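Ribosomal-protein-serine acetyltransferase, putative (Vibrio cholerae O1 biovar eltor, PDB 2FCK) is a putative acetyltransferase of the GNAT family that may acetylate the N-terminal serine or alanine of ribosomal proteins. Local coordinates at residues A[50-53]-A[54-57]. Residues are numbered along the deposited sequence; the frame is centred on the assembly and turned at random.
Sequences SQQE and AEQF
A54 N donates to S50 O over 2.9 Å and opens the i to i+4 ladder of a helix capped at its N-terminus by S50. The next rungs follow in order: E55 N to Q51 O at 2.8 Å, Q56 N to Q52 O and F57 N to E53 O, so that each carbonyl from S50 to E53 has an amide one turn on. The cap spans three residues and uses a side-chain oxygen in place of a carbonyl. S50, just before the helix, turns OG toward the first turn and accepts from E53 N at 3.1 Å, a bent bond of 141° that satisfies an amide the ladder cannot serve.

Side chains three or four residues apart approach more loosely. E55 keeps CG beside its own backbone N (chi1 -74°), which lays E55 CG 3.4 Å from Q51 O; its extended chain then brings OE2 obliquely past the amide of Q51, whose NE2 remains 3.8 Å away, a loose approach with the two planes 32° apart. E53 and Q56 run side by side in the same direction, the E53 chain folded at chi2, yet OE1 of E53 and NE2 of Q56 are still 4.1 Å apart. A54 CB rests 3.3 Å from Q51 O.

Exposed Q52 and Q56 mark the outer side of the start of helix 51-66 in the GNAT domain. Against helix 25-33, Q51 touches E26, E55 meets A25, A54 packs on V29 and F57 on L28, while the F57 ring also stacks with W44 from the preceding loop.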
loop_
_atom_site.group_PDB
_atom_site.type_symbol
_atom_site.label_atom_id
_atom_site.label_comp_id
_atom_site.label_asym_id
_atom_site.label_seq_id
_atom_site.Cartn_x
_atom_site.Cartn_y
_atom_site.Cartn_z
ATOM N N SER A 50 -8.693 -15.108 -25.055
ATOM C CA SER A 50 -9.016 -16.530 -25.146
ATOM C C SER A 50 -9.727 -17.043 -23.896
ATOM O O SER A 50 -9.511 -16.527 -22.806
ATOM C CB SER A 50 -7.722 -17.328 -25.377
ATOM O OG SER A 50 -6.635 -16.763 -24.642
ATOM N N GLN A 51 -10.554 -18.074 -24.055
ATOM C CA GLN A 51 -11.041 -18.827 -22.908
ATOM C C GLN A 51 -9.895 -19.403 -22.070
ATOM O O GLN A 51 -10.015 -19.503 -20.850
ATOM C CB GLN A 51 -12.002 -19.929 -23.334
ATOM C CG GLN A 51 -12.266 -20.944 -22.229
ATOM C CD GLN A 51 -13.478 -21.797 -22.486
ATOM O OE1 GLN A 51 -14.592 -21.287 -22.619
ATOM N NE2 GLN A 51 -13.277 -23.113 -22.539
ATOM N N GLN A 52 -8.782 -19.768 -22.712
ATOM C CA GLN A 52 -7.600 -20.212 -21.974
ATOM C C GLN A 52 -6.960 -19.080 -21.170
ATOM O O GLN A 52 -6.454 -19.294 -20.064
ATOM C CB GLN A 52 -6.575 -20.879 -22.901
ATOM C CG GLN A 52 -5.659 -21.835 -22.154
ATOM C CD GLN A 52 -4.636 -22.514 -23.050
ATOM O OE1 GLN A 52 -3.875 -21.850 -23.768
ATOM N NE2 GLN A 52 -4.596 -23.847 -22.997
ATOM N N GLU A 53 -6.981 -17.874 -21.729
ATOM C CA GLU A 53 -6.613 -16.674 -20.978
ATOM C C GLU A 53 -7.568 -16.417 -19.802
ATOM O O GLU A 53 -7.126 -16.074 -18.712
ATOM C CB GLU A 53 -6.536 -15.454 -21.894
ATOM C CG GLU A 53 -5.109 -14.977 -22.153
ATOM C CD GLU A 53 -4.433 -14.417 -20.884
ATOM O OE1 GLU A 53 -3.186 -14.221 -20.900
ATOM O OE2 GLU A 53 -5.143 -14.181 -19.866
ATOM N N ALA A 54 -8.861 -16.630 -20.031
ATOM C CA ALA A 54 -9.876 -16.533 -18.967
ATOM C C ALA A 54 -9.572 -17.559 -17.850
ATOM O O ALA A 54 -9.502 -17.205 -16.670
ATOM C CB ALA A 54 -11.278 -16.745 -19.546
ATOM N N GLU A 55 -9.374 -18.814 -18.239
ATOM C CA GLU A 55 -8.989 -19.863 -17.291
ATOM C C GLU A 55 -7.760 -19.454 -16.474
ATOM O O GLU A 55 -7.771 -19.573 -15.257
ATOM C CB GLU A 55 -8.748 -21.196 -17.999
ATOM C CG GLU A 55 -9.997 -21.886 -18.454
ATOM C CD GLU A 55 -9.734 -23.094 -19.317
ATOM O OE1 GLU A 55 -8.548 -23.468 -19.521
ATOM O OE2 GLU A 55 -10.735 -23.690 -19.784
ATOM N N GLN A 56 -6.708 -18.961 -17.132
ATOM C CA GLN A 56 -5.469 -18.573 -16.440
ATOM C C GLN A 56 -5.687 -17.469 -15.376
ATOM O O GLN A 56 -5.158 -17.506 -14.243
ATOM C CB GLN A 56 -4.411 -18.179 -17.484
ATOM C CG GLN A 56 -3.429 -17.085 -17.040
ATOM C CD GLN A 56 -2.118 -17.080 -17.820
ATOM O OE1 GLN A 56 -1.776 -18.056 -18.508
ATOM N NE2 GLN A 56 -1.360 -15.988 -17.691
ATOM N N PHE A 57 -6.476 -16.486 -15.766
ATOM C CA PHE A 57 -6.852 -15.397 -14.868
ATOM C C PHE A 57 -7.649 -15.883 -13.662
ATOM O O PHE A 57 -7.398 -15.461 -12.545
ATOM C CB PHE A 57 -7.657 -14.343 -15.612
ATOM C CG PHE A 57 -8.164 -13.246 -14.706
ATOM C CD1 PHE A 57 -7.309 -12.244 -14.229
ATOM C CD2 PHE A 57 -9.473 -13.267 -14.265
ATOM C CE1 PHE A 57 -7.786 -11.254 -13.353
ATOM C CE2 PHE A 57 -9.947 -12.288 -13.417
ATOM C CZ PHE A 57 -9.110 -11.279 -12.953
#